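Local coordinates for protein 6-phospho-beta-d glycosidase (Streptococcus pyogenes, PDB 5FOO) that probably hydrolyses the beta-glycosidic bond of 6-phosphorylated beta-glucosides as a glycoside hydrolase family 1 enzyme, at residues T381-K394 with V443-K455. The protein carries 1 engineered substitution. Numbering follows the deposited sequence.
Sequences TGQIQDDYRIQFLK and VRRPKASAYWFKK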
# COMPACT_ATOMS: atom_id res chain seq x y z
N THR A 381 -0.12 12.96 -32.12
CA THR A 381 -1.50 13.02 -31.67
C THR A 381 -1.71 13.63 -30.30
O THR A 381 -2.85 13.87 -29.96
CB THR A 381 -2.22 11.66 -31.78
OG1 THR A 381 -3.61 11.87 -31.51
CG2 THR A 381 -1.70 10.58 -30.83
N GLY A 382 -0.66 13.90 -29.54
CA GLY A 382 -0.78 14.36 -28.15
C GLY A 382 -0.79 13.29 -27.05
O GLY A 382 -0.68 13.61 -25.88
N GLN A 383 -0.91 12.03 -27.42
CA GLN A 383 -0.85 10.91 -26.50
C GLN A 383 0.56 10.70 -26.04
O GLN A 383 1.43 10.59 -26.88
CB GLN A 383 -1.29 9.65 -27.20
CG GLN A 383 -1.18 8.38 -26.37
CD GLN A 383 -1.81 7.17 -27.04
OE1 GLN A 383 -1.12 6.24 -27.47
NE2 GLN A 383 -3.12 7.18 -27.10
N ILE A 384 0.76 10.57 -24.73
CA ILE A 384 2.02 10.16 -24.17
C ILE A 384 2.41 8.74 -24.60
O ILE A 384 1.68 7.83 -24.35
CB ILE A 384 2.01 10.27 -22.63
CG1 ILE A 384 1.81 11.73 -22.20
CG2 ILE A 384 3.33 9.77 -22.06
CD1 ILE A 384 1.61 11.94 -20.70
N GLN A 385 3.56 8.59 -25.25
CA GLN A 385 4.09 7.29 -25.68
C GLN A 385 5.00 6.76 -24.65
O GLN A 385 6.21 6.82 -24.80
CB GLN A 385 4.87 7.41 -26.99
CG GLN A 385 4.02 7.99 -28.09
CD GLN A 385 2.70 7.25 -28.27
OE1 GLN A 385 1.62 7.79 -28.00
NE2 GLN A 385 2.77 6.02 -28.73
N ASP A 386 4.41 6.17 -23.62
CA ASP A 386 5.18 5.68 -22.47
C ASP A 386 5.62 4.27 -22.65
O ASP A 386 5.22 3.38 -21.86
CB ASP A 386 4.39 5.86 -21.15
CG ASP A 386 2.99 5.20 -21.17
OD1 ASP A 386 2.40 4.93 -22.25
OD2 ASP A 386 2.43 5.03 -20.08
N ASP A 387 6.45 4.01 -23.67
CA ASP A 387 6.93 2.63 -23.88
C ASP A 387 7.85 2.13 -22.77
O ASP A 387 7.89 0.92 -22.54
CB ASP A 387 7.44 2.29 -25.29
CG ASP A 387 8.27 3.35 -25.88
OD1 ASP A 387 9.19 3.86 -25.20
OD2 ASP A 387 7.99 3.67 -27.07
N TYR A 388 8.57 3.03 -22.08
CA TYR A 388 9.25 2.66 -20.84
C TYR A 388 8.28 1.99 -19.82
O TYR A 388 8.66 1.09 -19.13
CB TYR A 388 9.94 3.85 -20.19
CG TYR A 388 9.04 5.05 -20.07
CD1 TYR A 388 8.98 6.00 -21.08
CD2 TYR A 388 8.28 5.26 -18.93
CE1 TYR A 388 8.13 7.11 -20.98
CE2 TYR A 388 7.45 6.38 -18.80
CZ TYR A 388 7.38 7.29 -19.83
OH TYR A 388 6.57 8.37 -19.77
N ARG A 389 7.04 2.47 -19.71
CA ARG A 389 6.08 1.91 -18.72
C ARG A 389 5.53 0.53 -19.16
O ARG A 389 5.46 -0.43 -18.39
CB ARG A 389 4.94 2.90 -18.48
CG ARG A 389 3.95 2.40 -17.44
CD ARG A 389 3.05 3.50 -16.94
NE ARG A 389 3.85 4.46 -16.23
CZ ARG A 389 4.11 5.70 -16.64
NH1 ARG A 389 3.61 6.19 -17.79
NH2 ARG A 389 4.91 6.47 -15.86
N ILE A 390 5.18 0.43 -20.44
CA ILE A 390 4.85 -0.86 -21.09
C ILE A 390 5.93 -1.90 -20.86
O ILE A 390 5.65 -2.99 -20.32
CB ILE A 390 4.62 -0.67 -22.58
CG1 ILE A 390 3.33 0.17 -22.75
CG2 ILE A 390 4.54 -2.03 -23.31
CD1 ILE A 390 3.01 0.56 -24.19
N GLN A 391 7.17 -1.54 -21.17
CA GLN A 391 8.26 -2.43 -20.94
C GLN A 391 8.38 -2.82 -19.45
O GLN A 391 8.48 -4.02 -19.10
CB GLN A 391 9.55 -1.77 -21.40
CG GLN A 391 10.76 -2.66 -21.28
CD GLN A 391 10.63 -3.84 -22.25
OE1 GLN A 391 10.01 -3.71 -23.34
NE2 GLN A 391 11.17 -5.00 -21.85
N PHE A 392 8.40 -1.84 -18.55
CA PHE A 392 8.48 -2.15 -17.12
C PHE A 392 7.34 -3.11 -16.71
O PHE A 392 7.58 -4.10 -16.04
CB PHE A 392 8.45 -0.84 -16.30
CG PHE A 392 8.51 -0.99 -14.78
CD1 PHE A 392 7.37 -1.28 -14.03
CD2 PHE A 392 9.68 -0.66 -14.07
CE1 PHE A 392 7.42 -1.34 -12.63
CE2 PHE A 392 9.71 -0.70 -12.71
CZ PHE A 392 8.60 -1.02 -11.96
N LEU A 393 6.10 -2.75 -17.02
CA LEU A 393 4.94 -3.61 -16.59
C LEU A 393 5.07 -5.01 -17.19
O LEU A 393 4.96 -6.00 -16.48
CB LEU A 393 3.60 -2.97 -16.94
CG LEU A 393 3.32 -1.61 -16.24
CD1 LEU A 393 2.01 -1.05 -16.72
CD2 LEU A 393 3.36 -1.63 -14.73
N LYS A 394 5.43 -5.07 -18.46
CA LYS A 394 5.59 -6.33 -19.20
C LYS A 394 6.60 -7.23 -18.54
O LYS A 394 6.29 -8.39 -18.25
CB LYS A 394 5.98 -6.05 -20.67
CG LYS A 394 6.18 -7.25 -21.54
CD LYS A 394 5.80 -6.95 -22.99
CE LYS A 394 6.10 -8.19 -23.84
NZ LYS A 394 5.40 -8.23 -25.16
N VAL A 443 -8.49 17.14 -16.62
CA VAL A 443 -8.80 16.35 -17.79
C VAL A 443 -7.87 15.15 -17.91
O VAL A 443 -6.62 15.29 -17.82
CB VAL A 443 -8.64 17.21 -19.06
CG1 VAL A 443 -8.76 16.37 -20.36
CG2 VAL A 443 -9.68 18.32 -19.01
N ARG A 444 -8.46 14.00 -18.18
CA ARG A 444 -7.70 12.75 -18.36
C ARG A 444 -7.38 12.49 -19.84
O ARG A 444 -8.13 12.88 -20.72
CB ARG A 444 -8.46 11.53 -17.84
CG ARG A 444 -8.49 11.35 -16.34
CD ARG A 444 -9.32 12.40 -15.66
NE ARG A 444 -9.76 11.98 -14.34
CZ ARG A 444 -9.56 12.59 -13.18
NH1 ARG A 444 -8.80 13.70 -13.06
NH2 ARG A 444 -10.10 12.06 -12.08
N ARG A 445 -6.28 11.82 -20.09
CA ARG A 445 -5.96 11.35 -21.40
C ARG A 445 -5.15 10.08 -21.32
O ARG A 445 -4.02 10.09 -20.83
CB ARG A 445 -5.15 12.42 -22.15
CG ARG A 445 -4.76 11.88 -23.51
CD ARG A 445 -4.53 12.94 -24.56
NE ARG A 445 -4.60 12.25 -25.86
CZ ARG A 445 -4.32 12.78 -27.05
NH1 ARG A 445 -3.94 14.05 -27.17
NH2 ARG A 445 -4.42 11.99 -28.13
N PRO A 446 -5.72 8.97 -21.83
CA PRO A 446 -4.99 7.67 -21.81
C PRO A 446 -3.63 7.76 -22.44
O PRO A 446 -3.49 8.41 -23.48
CB PRO A 446 -5.88 6.77 -22.67
CG PRO A 446 -7.27 7.31 -22.42
CD PRO A 446 -7.13 8.81 -22.25
N LYS A 447 -2.66 7.07 -21.86
CA LYS A 447 -1.32 6.98 -22.43
C LYS A 447 -1.28 5.69 -23.23
O LYS A 447 -2.19 4.82 -23.14
CB LYS A 447 -0.22 6.99 -21.36
CG LYS A 447 -0.40 8.02 -20.28
CD LYS A 447 0.79 8.04 -19.30
CE LYS A 447 0.50 8.93 -18.10
NZ LYS A 447 1.34 8.66 -16.91
N ALA A 448 -0.23 5.54 -24.04
CA ALA A 448 -0.05 4.28 -24.75
C ALA A 448 -0.13 3.05 -23.84
O ALA A 448 -0.56 1.99 -24.30
CB ALA A 448 1.26 4.25 -25.48
N SER A 449 0.32 3.15 -22.60
CA SER A 449 0.33 1.96 -21.74
C SER A 449 -1.09 1.56 -21.37
O SER A 449 -1.33 0.40 -21.14
CB SER A 449 1.16 2.15 -20.48
OG SER A 449 0.64 3.22 -19.80
N ALA A 450 -2.03 2.49 -21.38
CA ALA A 450 -3.43 2.14 -21.11
C ALA A 450 -4.00 1.18 -22.16
O ALA A 450 -4.77 0.28 -21.79
CB ALA A 450 -4.29 3.39 -21.04
N TYR A 451 -3.68 1.41 -23.45
CA TYR A 451 -4.13 0.55 -24.55
C TYR A 451 -3.37 -0.75 -24.55
O TYR A 451 -3.93 -1.80 -24.88
CB TYR A 451 -4.08 1.26 -25.93
CG TYR A 451 -5.01 2.44 -25.92
CD1 TYR A 451 -6.42 2.25 -25.90
CD2 TYR A 451 -4.53 3.73 -25.89
CE1 TYR A 451 -7.28 3.34 -25.84
CE2 TYR A 451 -5.36 4.81 -25.81
CZ TYR A 451 -6.72 4.60 -25.78
OH TYR A 451 -7.50 5.69 -25.72
N TRP A 452 -2.12 -0.74 -24.13
CA TRP A 452 -1.40 -1.99 -24.02
C TRP A 452 -2.00 -2.87 -22.91
O TRP A 452 -2.19 -4.11 -23.10
CB TRP A 452 0.08 -1.80 -23.83
CG TRP A 452 0.82 -3.06 -23.48
CD1 TRP A 452 1.41 -3.97 -24.35
CD2 TRP A 452 1.11 -3.52 -22.17
NE1 TRP A 452 1.98 -4.99 -23.62
CE2 TRP A 452 1.81 -4.73 -22.29
CE3 TRP A 452 0.80 -3.03 -20.88
CZ2 TRP A 452 2.23 -5.45 -21.17
CZ3 TRP A 452 1.21 -3.74 -19.78
CH2 TRP A 452 1.94 -4.94 -19.93
N PHE A 453 -2.31 -2.26 -21.76
CA PHE A 453 -2.75 -3.04 -20.62
C PHE A 453 -4.17 -3.52 -20.89
O PHE A 453 -4.54 -4.56 -20.45
CB PHE A 453 -2.70 -2.20 -19.33
CG PHE A 453 -3.01 -2.98 -18.08
CD1 PHE A 453 -2.18 -4.00 -17.70
CD2 PHE A 453 -4.08 -2.65 -17.28
CE1 PHE A 453 -2.44 -4.73 -16.54
CE2 PHE A 453 -4.31 -3.31 -16.08
CZ PHE A 453 -3.52 -4.39 -15.76
N LYS A 454 -4.96 -2.73 -21.63
CA LYS A 454 -6.30 -3.11 -22.06
C LYS A 454 -6.31 -4.45 -22.78
O LYS A 454 -7.16 -5.30 -22.51
CB LYS A 454 -6.93 -2.03 -22.94
CG LYS A 454 -8.33 -2.36 -23.46
CD LYS A 454 -8.75 -1.49 -24.65
CE LYS A 454 -10.11 -1.96 -25.18
NZ LYS A 454 -10.71 -0.86 -25.97
N LYS A 455 -5.37 -4.60 -23.71
CA LYS A 455 -5.16 -5.82 -24.43
C LYS A 455 -4.84 -7.00 -23.53
O LYS A 455 -5.41 -8.08 -23.68
CB LYS A 455 -4.04 -5.63 -25.47
CG LYS A 455 -4.01 -6.77 -26.48
CD LYS A 455 -2.97 -6.51 -27.55
CE LYS A 455 -2.94 -7.69 -28.53
NZ LYS A 455 -2.18 -7.34 -29.77
O HOH W 1 -1.43 10.91 -22.89
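Ile-390 of helix 387-394 packs on Ser-449 and Trp-452 of helix 448-455, the two axes running roughly parallel at 32° and 8.9 Å apart, and the loop before the first helix and the strand 444-446 before the second extend the contact. The N-H of Ala-448 points almost straight at Ile-384 O (3.0 Å, 177°). Asp-386 faces the start of the second helix: OD1 accepts Ser-449 N at 2.8 Å, and OD2 takes the Ser-449 hydroxyl at 2.6 Å, both from the syn side. A chi1 of 55°, with CG between the backbone N and the carbonyl carbon, sets the carboxylate there; the anti lone pair of OD2 meets Arg-389 NH1 (2.8 Å), a salt bridge. Lys-447 NZ lies beside that guanidinium, but Glu-374 bridges both cations and Asp-420 also pairs with the lysine. Farther along, Ile-390 CG2 sits over the five-membered ring of Trp-452, 3.7 Å from its centroid, a CH-pi contact; Leu-393 and Lys-394 CB meet the six-membered ring. At the other end, Arg-445 grips Thr-381 O end-on with NH1 and NH2, while Gln-383 N lies over its guanidinium face. The contact thus ties two outer helices of the (beta/alpha)8 barrel through a buried carboxylate whose three bonds fix its rotation; Arg-389 and the Ser-449 donors probably favour its ionised form.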